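Local coordinates for solute-binding protein (PDB 2ZYO) that binds cyclodextrins and linear maltodextrins such as maltotetraose, probably to hand them to a membrane transporter for sugar uptake, at residues A186-K190 and I353-V359; N199-N204 and V385-K389; Q163-F169 and K241-I246; F151-K155 and K217-R223. One frame throughout, in Å; residues are numbered along the deposited sequence.

How the contacts relate
The four contacts form two clusters on a bilobal solute-binding protein. Contacts 1 and 2, centres 8 Å apart, share the antiparallel hairpin of strands 189-192 and 195-201, packed against helix 377-394 and the loop before helix 360-371. In contacts 3 and 4, centres 11 Å apart, helix 147-157 packs on strands 165-169 and 242-247 through V167 and A243, and W218 of helix 206-220 packs on V167 and F169. The clusters stand about 28 to 32 Å apart between centres. The chain runs through 151-155 and 163-169, then 186-190 and 199-204, returns at 217-223 and 241-246, and finishes with 353-359 and 385-389, so each cluster joins an earlier and a later part.

Contact 1 of 4, residues A186-K190 and I353-V359; sequences AAVFK and IPEMGVV
A Met-aromatic contact at the core of a small apolar cluster joins the start of a β-hairpin to a helical turn beside the sugar site. A186-V188 run as loop into strand 189-192; V188 has phi/psi -75/-61, and F189 returns to extended angles of -121/146. Across from them, 354-357 take helical phi/psi in the loop ahead of helix 360-371, with M356 N bonded to I353 O (3.1 Å), G357 N to P354 O (3.0 Å) and V359 N to M356 O (3.0 Å). The closest CA atoms are those of V188 and M356, 8.4 Å apart, so the gap is bridged chiefly by side chains and no hydrogen bond crosses it.

Aromatic contacts centre on F189, whose m rotamer (chi2 -77°) sends the ring between I353, E355, M356 and V359. I353 CD1 lies 3.8 Å from the ring centroid, 13° off the normal, a CH-pi contact over one face. M356 SD approaches obliquely, 5.1 Å from the centroid and 3.8 Å from F189 CE2. F189 CZ meets V359 CG2 at 3.7 Å and E355 CB at 4.0 Å. L196 and I201 of strand 195-201 also touch F189.

Aliphatic packing completes the cluster, with V188 CG1 4.2 Å from V359 CG1. M356, chi1 t and chi2 p, has its side chain about 7 Å from a bound glucose unit; its SD sits 3.7 Å from V188 CG1.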
# COMPACT_ATOMS: atom_id res chain seq x y z
N ALA A 186 3.61 7.46 -17.36
CA ALA A 186 4.91 6.96 -16.90
C ALA A 186 4.77 5.71 -16.05
O ALA A 186 3.83 5.58 -15.26
CB ALA A 186 5.65 8.04 -16.13
N ALA A 187 5.72 4.79 -16.21
CA ALA A 187 5.77 3.55 -15.44
C ALA A 187 7.11 3.44 -14.72
O ALA A 187 8.10 4.04 -15.14
CB ALA A 187 5.54 2.35 -16.34
N VAL A 188 7.15 2.67 -13.63
CA VAL A 188 8.41 2.39 -12.94
C VAL A 188 9.21 1.37 -13.75
O VAL A 188 10.32 1.66 -14.19
CB VAL A 188 8.20 1.87 -11.49
CG1 VAL A 188 9.54 1.74 -10.79
CG2 VAL A 188 7.27 2.81 -10.71
N PHE A 189 8.63 0.18 -13.94
CA PHE A 189 9.20 -0.86 -14.79
C PHE A 189 8.21 -1.19 -15.90
O PHE A 189 7.00 -1.16 -15.67
CB PHE A 189 9.50 -2.13 -14.00
CG PHE A 189 10.47 -1.94 -12.86
CD1 PHE A 189 11.84 -1.83 -13.11
CD2 PHE A 189 10.02 -1.88 -11.55
CE1 PHE A 189 12.74 -1.67 -12.06
CE2 PHE A 189 10.91 -1.72 -10.49
CZ PHE A 189 12.27 -1.61 -10.75
N LYS A 190 8.71 -1.51 -17.09
CA LYS A 190 7.85 -1.94 -18.18
C LYS A 190 7.20 -3.28 -17.85
O LYS A 190 7.89 -4.26 -17.53
CB LYS A 190 8.64 -2.04 -19.50
CG LYS A 190 7.85 -2.60 -20.69
CD LYS A 190 6.68 -1.71 -21.10
CE LYS A 190 5.99 -2.23 -22.35
NZ LYS A 190 5.44 -3.61 -22.18
N ILE A 353 8.70 -6.80 -7.28
CA ILE A 353 10.01 -7.37 -7.65
C ILE A 353 11.11 -6.80 -6.75
O ILE A 353 11.00 -5.65 -6.30
CB ILE A 353 10.34 -7.18 -9.16
CG1 ILE A 353 10.49 -5.69 -9.53
CG2 ILE A 353 9.28 -7.86 -10.03
CD1 ILE A 353 11.18 -5.45 -10.87
N PRO A 354 12.16 -7.59 -6.46
CA PRO A 354 13.22 -7.13 -5.55
C PRO A 354 13.85 -5.80 -5.96
O PRO A 354 14.22 -5.00 -5.10
CB PRO A 354 14.25 -8.26 -5.62
CG PRO A 354 13.47 -9.46 -5.99
CD PRO A 354 12.42 -8.97 -6.94
N GLU A 355 13.93 -5.57 -7.27
CA GLU A 355 14.55 -4.36 -7.81
C GLU A 355 13.86 -3.05 -7.41
O GLU A 355 14.49 -2.00 -7.39
CB GLU A 355 14.67 -4.45 -9.34
CG GLU A 355 15.68 -5.49 -9.81
CD GLU A 355 15.14 -6.92 -9.82
OE1 GLU A 355 13.92 -7.11 -9.66
OE2 GLU A 355 15.96 -7.85 -10.00
N MET A 356 12.57 -3.12 -7.07
CA MET A 356 11.85 -1.93 -6.60
C MET A 356 12.46 -1.37 -5.31
O MET A 356 12.41 -0.17 -5.07
CB MET A 356 10.36 -2.23 -6.40
CG MET A 356 9.52 -0.99 -6.12
SD MET A 356 9.52 0.19 -7.48
CE MET A 356 8.86 1.66 -6.69
N GLY A 357 13.05 -2.26 -4.50
CA GLY A 357 13.67 -1.87 -3.23
C GLY A 357 14.71 -0.77 -3.34
O GLY A 357 14.84 0.06 -2.43
N VAL A 358 15.44 -0.74 -4.45
CA VAL A 358 16.51 0.24 -4.65
C VAL A 358 16.07 1.43 -5.51
O VAL A 358 16.88 2.30 -5.84
CB VAL A 358 17.80 -0.40 -5.22
CG1 VAL A 358 18.37 -1.42 -4.24
CG2 VAL A 358 17.55 -1.03 -6.59
N VAL A 359 14.79 1.46 -5.87
CA VAL A 359 14.23 2.57 -6.66
C VAL A 359 13.91 3.78 -5.77
O VAL A 359 14.17 4.92 -6.16
CB VAL A 359 12.98 2.13 -7.48
CG1 VAL A 359 12.22 3.34 -8.04
CG2 VAL A 359 13.39 1.20 -8.61

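Contact 2 of 4, residues N199-N204 and V385-K389; sequences NEIGLN and VKIMK
N199 marks a corner in the chain, after which E200 and I201 form the last extended residues of strand 195-201 and G202-N204 continue as loop, with L203 and N204 directed at the helix; 385-389 is regular helix, with K389 N bonded to V385 O at 3.0 Å. The closest CA pairs are N199-K389 (7.4 Å) and N204-V385 (6.6 Å), so the two segments run in opposite senses. N199 presents its backbone: N199 O is 2.8 Å from K389 NZ. I201, m then t, points at the helix, with CD1 3.8 Å from both M388 CB and K389 CG, and CG2 3.9 Å from V385 CG2. Its amide I201 N donates to a water at 3.0 Å, and K389 NZ donates to the same water at 2.8 Å, bridging strand end and helix. L203, also m then t, reaches deeper: CD1 lies 3.7 Å from M388 CE, and CB 3.9 Å from V385 CG2. N204 OD1 touches V385 CG2 at 3.7 Å, while N204 ND2 bonds to N382 one turn earlier. The end of the 189-192/195-201 hairpin packs on helix 377-394, apolar inside and polar at the ends: I201 also meets F189 of strand 189-192, and I363 of helix 360-371 touches both L203 and M388.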
# COMPACT_ATOMS: atom_id res chain seq x y z
N ASN A 199 15.21 -4.23 -16.15
CA ASN A 199 16.13 -3.52 -17.04
C ASN A 199 15.47 -2.38 -17.82
O ASN A 199 16.17 -1.47 -18.29
CB ASN A 199 16.82 -4.50 -18.00
CG ASN A 199 17.95 -5.25 -17.34
OD1 ASN A 199 19.12 -4.98 -17.60
ND2 ASN A 199 17.62 -6.21 -16.47
N GLU A 200 14.15 -2.43 -17.97
CA GLU A 200 13.42 -1.35 -18.64
C GLU A 200 12.73 -0.44 -17.62
O GLU A 200 11.54 -0.59 -17.34
CB GLU A 200 12.43 -1.88 -19.69
CG GLU A 200 12.03 -0.81 -20.71
CD GLU A 200 11.04 -1.30 -21.77
OE1 GLU A 200 10.34 -0.45 -22.34
OE2 GLU A 200 10.96 -2.52 -22.02
N ILE A 201 13.52 0.48 -17.07
CA ILE A 201 13.01 1.48 -16.13
C ILE A 201 12.42 2.64 -16.92
O ILE A 201 13.05 3.15 -17.85
CB ILE A 201 14.13 1.95 -15.17
CG1 ILE A 201 14.56 0.81 -14.24
CG2 ILE A 201 13.68 3.17 -14.35
CD1 ILE A 201 15.79 1.10 -13.39
N GLY A 202 11.22 3.06 -16.55
CA GLY A 202 10.53 4.12 -17.29
C GLY A 202 10.59 5.49 -16.65
O GLY A 202 9.90 6.41 -17.09
N LEU A 203 11.42 5.64 -15.62
CA LEU A 203 11.42 6.86 -14.81
C LEU A 203 12.24 8.03 -15.38
O LEU A 203 12.30 9.09 -14.76
CB LEU A 203 11.79 6.55 -13.35
CG LEU A 203 10.75 5.73 -12.57
CD1 LEU A 203 11.22 5.48 -11.15
CD2 LEU A 203 9.38 6.41 -12.56
N ASN A 204 12.87 7.83 -16.54
CA ASN A 204 13.45 8.97 -17.26
C ASN A 204 12.91 9.11 -18.69
O ASN A 204 13.55 9.71 -19.56
CB ASN A 204 14.99 8.95 -17.22
CG ASN A 204 15.60 7.79 -17.98
OD1 ASN A 204 15.05 6.69 -18.02
ND2 ASN A 204 16.76 8.03 -18.59
N VAL A 385 17.88 7.39 -12.48
CA VAL A 385 17.78 6.12 -13.21
C VAL A 385 19.16 5.46 -13.34
O VAL A 385 19.29 4.25 -13.16
CB VAL A 385 17.08 6.30 -14.59
CG1 VAL A 385 17.23 5.05 -15.45
CG2 VAL A 385 15.60 6.61 -14.38
N LYS A 386 20.18 6.27 -13.62
CA LYS A 386 21.57 5.78 -13.66
C LYS A 386 21.95 5.10 -12.33
O LYS A 386 22.54 4.02 -12.33
CB LYS A 386 22.54 6.93 -13.98
CG LYS A 386 24.01 6.52 -14.12
CD LYS A 386 24.22 5.55 -15.28
CE LYS A 386 25.68 5.12 -15.39
NZ LYS A 386 26.17 4.38 -14.18
N ILE A 387 21.60 5.74 -11.22
CA ILE A 387 21.85 5.21 -9.88
C ILE A 387 21.11 3.89 -9.64
O ILE A 387 21.70 2.94 -9.12
CB ILE A 387 21.52 6.26 -8.79
CG1 ILE A 387 22.56 7.38 -8.80
CG2 ILE A 387 21.46 5.61 -7.41
CD1 ILE A 387 22.16 8.64 -8.05
N MET A 388 19.84 3.84 -10.03
CA MET A 388 19.02 2.63 -9.90
C MET A 388 19.66 1.44 -10.60
O MET A 388 19.79 0.36 -10.02
CB MET A 388 17.64 2.85 -10.51
CG MET A 388 16.73 3.73 -9.71
SD MET A 388 15.28 4.10 -10.69
CE MET A 388 14.73 5.58 -9.84
N LYS A 389 20.04 1.65 -11.86
CA LYS A 389 20.53 0.58 -12.72
C LYS A 389 21.86 -0.00 -12.22
O LYS A 389 22.13 -1.18 -12.43
CB LYS A 389 20.64 1.07 -14.16
CG LYS A 389 19.30 1.46 -14.77
CD LYS A 389 19.43 2.02 -16.18
CE LYS A 389 19.48 0.92 -17.22
NZ LYS A 389 18.23 0.10 -17.24
O HOH W 1 16.09 1.52 -18.25

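Contact 3 of 4, residues Q163-F169 and K241-I246; sequences QKYGVLF and KVAAVI
K241 opens the pairing from its side chain as well as its backbone: NZ bonds to Q163 O at 3.1 Å and also to the hydroxyl of S239, while K241 O accepts Y165 N at 3.0 Å. The next residue, V242, pairs in parallel with Y165 (CA-CA 4.7 Å), their side chains on one face, V242 CG2 4.0 Å from Y165 CB; V242 CG1 lies 4.0 Å from L168 CB. A243 N then donates to Y165 O at 3.0 Å. At A243 (phi/psi -68/-45) and G166 (-80/-50) both strands turn a corner in step, keeping register at 4.9 Å between CA atoms. Strands 165-169 and 242-247 thus make a parallel pair within the mixed β-sheet of this periplasmic-binding-protein-like fold, and strand 120-136 flanks 242-247 with antiparallel bonds from N136 and I134. A244 N gives G166 O a weak bond at 3.0 Å, A244 O takes L168 N at 3.1 Å, and A244 pairs with V167 on the face covered by L150 and A154 of helix 147-157. V245 CA approaches L168 O at 3.1 Å. I246, m then t, places CD1 over the face of the F169 ring in a CH-pi contact, 4.0 Å from its centroid and 8° off the normal, with CB 3.7 Å from F169 CB.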
# COMPACT_ATOMS: atom_id res chain seq x y z
N GLN A 163 2.03 29.23 8.11
CA GLN A 163 1.83 27.79 8.33
C GLN A 163 0.39 27.36 8.02
O GLN A 163 -0.17 26.48 8.69
CB GLN A 163 2.24 27.37 9.75
CG GLN A 163 3.65 27.79 10.15
CD GLN A 163 4.73 27.10 9.34
OE1 GLN A 163 4.62 25.92 9.00
NE2 GLN A 163 5.80 27.83 9.03
N LYS A 164 -0.20 28.00 7.01
CA LYS A 164 -1.56 27.70 6.58
C LYS A 164 -1.53 27.25 5.13
O LYS A 164 -0.84 27.84 4.30
CB LYS A 164 -2.45 28.94 6.73
CG LYS A 164 -3.92 28.65 7.05
CD LYS A 164 -4.72 28.29 5.80
CE LYS A 164 -6.01 27.56 6.14
NZ LYS A 164 -6.59 26.90 4.93
N TYR A 165 -2.27 26.18 4.82
CA TYR A 165 -2.26 25.59 3.48
C TYR A 165 -3.65 25.20 3.00
O TYR A 165 -4.50 24.79 3.79
CB TYR A 165 -1.36 24.36 3.44
CG TYR A 165 0.11 24.67 3.62
CD1 TYR A 165 0.92 24.92 2.51
CD2 TYR A 165 0.68 24.73 4.89
CE1 TYR A 165 2.27 25.22 2.67
CE2 TYR A 165 2.02 25.03 5.06
CZ TYR A 165 2.81 25.27 3.95
OH TYR A 165 4.14 25.56 4.11
N GLY A 166 -3.87 25.35 1.70
CA GLY A 166 -5.04 24.77 1.05
C GLY A 166 -4.82 23.29 0.78
O GLY A 166 -5.67 22.46 1.11
N VAL A 167 -3.68 22.97 0.18
CA VAL A 167 -3.29 21.58 -0.07
C VAL A 167 -1.82 21.39 0.29
O VAL A 167 -0.95 22.13 -0.17
CB VAL A 167 -3.51 21.15 -1.55
CG1 VAL A 167 -3.33 19.64 -1.69
CG2 VAL A 167 -4.89 21.57 -2.05
N LEU A 168 -1.56 20.39 1.13
CA LEU A 168 -0.21 20.07 1.58
C LEU A 168 -0.03 18.56 1.58
O LEU A 168 -0.88 17.84 2.10
CB LEU A 168 0.01 20.63 2.99
CG LEU A 168 1.31 20.33 3.73
CD1 LEU A 168 2.52 20.95 3.04
CD2 LEU A 168 1.20 20.84 5.16
N PHE A 169 1.06 18.09 0.99
CA PHE A 169 1.38 16.66 1.03
C PHE A 169 2.87 16.42 0.80
O PHE A 169 3.62 17.36 0.54
CB PHE A 169 0.50 15.85 0.06
CG PHE A 169 0.89 15.95 -1.40
CD1 PHE A 169 1.51 14.88 -2.04
CD2 PHE A 169 0.61 17.10 -2.14
CE1 PHE A 169 1.86 14.95 -3.38
CE2 PHE A 169 0.96 17.19 -3.49
CZ PHE A 169 1.58 16.11 -4.11
N LYS A 241 -5.02 24.10 10.38
CA LYS A 241 -4.74 25.16 9.41
C LYS A 241 -4.44 24.64 8.00
O LYS A 241 -3.88 25.36 7.17
CB LYS A 241 -3.61 26.06 9.90
CG LYS A 241 -3.94 26.89 11.15
CD LYS A 241 -2.77 27.79 11.56
CE LYS A 241 -1.74 27.06 12.42
NZ LYS A 241 -0.86 26.11 11.66
N VAL A 242 -4.81 23.39 7.74
CA VAL A 242 -4.63 22.79 6.41
C VAL A 242 -5.96 22.21 5.94
O VAL A 242 -6.52 21.32 6.59
CB VAL A 242 -3.53 21.70 6.40
CG1 VAL A 242 -3.42 21.06 5.02
CG2 VAL A 242 -2.18 22.29 6.81
N ALA A 243 -6.47 22.71 4.81
CA ALA A 243 -7.76 22.27 4.30
C ALA A 243 -7.75 20.82 3.82
O ALA A 243 -8.66 20.05 4.13
CB ALA A 243 -8.23 23.19 3.19
N ALA A 244 -6.71 20.44 3.08
CA ALA A 244 -6.61 19.10 2.51
C ALA A 244 -5.18 18.60 2.44
O ALA A 244 -4.25 19.37 2.19
CB ALA A 244 -7.26 19.06 1.13
N VAL A 245 -5.02 17.30 2.67
CA VAL A 245 -3.75 16.61 2.44
C VAL A 245 -3.97 15.42 1.52
O VAL A 245 -5.11 14.96 1.35
CB VAL A 245 -3.07 16.14 3.76
CG1 VAL A 245 -2.82 17.31 4.71
CG2 VAL A 245 -3.88 15.05 4.45
N ILE A 246 -2.89 14.93 0.91
CA ILE A 246 -2.92 13.65 0.22
C ILE A 246 -2.16 12.67 1.10
O ILE A 246 -0.95 12.79 1.28
CB ILE A 246 -2.31 13.73 -1.20
CG1 ILE A 246 -3.11 14.71 -2.07
CG2 ILE A 246 -2.28 12.34 -1.85
CD1 ILE A 246 -2.51 14.98 -3.43

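Contact 4 of 4, residues F151-K155 and K217-R223; sequences FQYAK and KWFTEAR
F151, chi1 t, fills the apolar centre, its edge directed at the face of W218 in a T-shaped pair: the F151 ring and the five-membered ring of W218 have centroids 4.9 Å apart and planes at 89°, with CD1 of F151 3.6 Å from W218 CE2. A154 CB lies beside W218 CZ3 (3.7 Å) and A222 CB (4.1 Å), and F151 CE1 reaches A222 CB at 3.9 Å. Segment 151-155 is regular helix; 217-220 ends helix 206-220, after which R223 turns to positive phi (55/33). The closest CA atoms are those of K155 and A222, at 4.6 Å. V167 of strand 165-169 also packs on A154 and W218, and W218 NE1 bonds to Y147 OH. Outward, K217 NZ lies off-centre over the F151 ring, 4.9 Å from its centroid, in a cation-pi contact, and also pairs with E214. K155 NZ and E221 OE1 form a long salt bridge of 3.9 Å, closed by a water at 2.8 Å from K155 NZ and 2.5 Å from E221 OE1. R223 NH2 donates to K155 O at 2.6 Å and to N158 O. An aromatic and alanine centre thus leaves K155, E221, K217 and R223 with their polar ends at the rim.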
# COMPACT_ATOMS: atom_id res chain seq x y z
N PHE A 151 -5.09 22.22 -7.88
CA PHE A 151 -3.83 22.96 -7.92
C PHE A 151 -4.04 24.46 -7.80
O PHE A 151 -3.26 25.14 -7.12
CB PHE A 151 -3.01 22.62 -9.16
CG PHE A 151 -1.58 23.05 -9.04
CD1 PHE A 151 -0.69 22.33 -8.26
CD2 PHE A 151 -1.13 24.21 -9.68
CE1 PHE A 151 0.64 22.74 -8.12
CE2 PHE A 151 0.19 24.62 -9.55
CZ PHE A 151 1.08 23.89 -8.77
N GLN A 152 -5.09 24.97 -8.44
CA GLN A 152 -5.48 26.38 -8.30
C GLN A 152 -5.78 26.72 -6.84
O GLN A 152 -5.33 27.75 -6.33
CB GLN A 152 -6.69 26.70 -9.20
CG GLN A 152 -7.25 28.12 -9.05
CD GLN A 152 -6.23 29.21 -9.32
OE1 GLN A 152 -5.39 29.09 -10.21
NE2 GLN A 152 -6.30 30.29 -8.54
N TYR A 153 -6.53 25.83 -6.18
CA TYR A 153 -6.84 25.95 -4.76
C TYR A 153 -5.57 26.04 -3.92
O TYR A 153 -5.49 26.84 -2.99
CB TYR A 153 -7.72 24.78 -4.32
CG TYR A 153 -8.25 24.87 -2.91
CD1 TYR A 153 -9.43 25.57 -2.63
CD2 TYR A 153 -7.60 24.25 -1.85
CE1 TYR A 153 -9.93 25.65 -1.34
CE2 TYR A 153 -8.09 24.33 -0.55
CZ TYR A 153 -9.26 25.03 -0.30
OH TYR A 153 -9.75 25.11 0.98
N ALA A 154 -4.57 25.22 -4.25
CA ALA A 154 -3.28 25.26 -3.55
C ALA A 154 -2.53 26.57 -3.81
O ALA A 154 -2.02 27.19 -2.87
CB ALA A 154 -2.42 24.07 -3.95
N LYS A 155 -2.49 27.00 -5.07
CA LYS A 155 -1.83 28.26 -5.43
C LYS A 155 -2.45 29.46 -4.72
O LYS A 155 -1.74 30.36 -4.27
CB LYS A 155 -1.89 28.49 -6.94
CG LYS A 155 -0.96 27.60 -7.75
CD LYS A 155 -0.82 28.11 -9.18
CE LYS A 155 -2.12 27.97 -9.96
NZ LYS A 155 -2.00 28.47 -11.35
N LYS A 217 6.07 22.06 -9.91
CA LYS A 217 5.07 23.11 -9.74
C LYS A 217 4.57 23.25 -8.30
O LYS A 217 4.21 24.35 -7.87
CB LYS A 217 3.89 22.89 -10.69
CG LYS A 217 4.19 23.28 -12.14
CD LYS A 217 3.12 22.76 -13.09
CE LYS A 217 1.78 23.44 -12.89
NZ LYS A 217 0.72 22.78 -13.70
N TRP A 218 4.55 22.14 -7.57
CA TRP A 218 4.13 22.16 -6.16
C TRP A 218 5.08 22.98 -5.29
O TRP A 218 4.67 23.51 -4.25
CB TRP A 218 3.97 20.74 -5.62
CG TRP A 218 2.65 20.15 -6.02
CD1 TRP A 218 2.41 19.34 -7.09
CD2 TRP A 218 1.39 20.36 -5.37
NE1 TRP A 218 1.07 19.02 -7.14
CE2 TRP A 218 0.43 19.63 -6.09
CE3 TRP A 218 0.99 21.08 -4.23
CZ2 TRP A 218 -0.93 19.60 -5.73
CZ3 TRP A 218 -0.36 21.05 -3.87
CH2 TRP A 218 -1.30 20.32 -4.62
N PHE A 219 6.32 23.12 -5.73
CA PHE A 219 7.32 23.88 -4.99
C PHE A 219 7.52 25.29 -5.56
O PHE A 219 7.72 26.24 -4.80
CB PHE A 219 8.64 23.10 -4.91
CG PHE A 219 8.51 21.79 -4.18
CD1 PHE A 219 8.61 21.75 -2.79
CD2 PHE A 219 8.25 20.61 -4.87
CE1 PHE A 219 8.46 20.55 -2.10
CE2 PHE A 219 8.10 19.41 -4.18
CZ PHE A 219 8.21 19.38 -2.80
N THR A 220 7.44 25.42 -6.88
CA THR A 220 7.63 26.71 -7.55
C THR A 220 6.38 27.59 -7.59
O THR A 220 6.48 28.82 -7.61
CB THR A 220 8.15 26.53 -8.99
OG1 THR A 220 7.22 25.74 -9.74
CG2 THR A 220 9.52 25.85 -9.00
N GLU A 221 5.20 26.96 -7.62
CA GLU A 221 3.94 27.69 -7.70
C GLU A 221 3.05 27.54 -6.46
O GLU A 221 2.39 28.50 -6.05
CB GLU A 221 3.15 27.29 -8.95
CG GLU A 221 3.83 27.62 -10.27
CD GLU A 221 2.98 27.27 -11.48
OE1 GLU A 221 1.73 27.35 -11.39
OE2 GLU A 221 3.55 26.90 -12.53
N ALA A 222 3.02 26.34 -5.89
CA ALA A 222 2.17 26.06 -4.73
C ALA A 222 2.91 26.25 -3.40
O ALA A 222 2.35 25.97 -2.33
CB ALA A 222 1.56 24.67 -4.83
N ARG A 223 4.15 26.70 -3.48
CA ARG A 223 4.94 27.16 -2.32
C ARG A 223 5.09 26.15 -1.17
O ARG A 223 5.16 26.54 -0.00
CB ARG A 223 4.40 28.50 -1.81
CG ARG A 223 4.42 29.63 -2.84
CD ARG A 223 3.80 30.92 -2.30
NE ARG A 223 2.37 30.77 -2.02
CZ ARG A 223 1.39 31.03 -2.88
NH1 ARG A 223 1.66 31.46 -4.11
NH2 ARG A 223 0.13 30.86 -2.51
O HOH W 2 -0.30 26.73 -12.72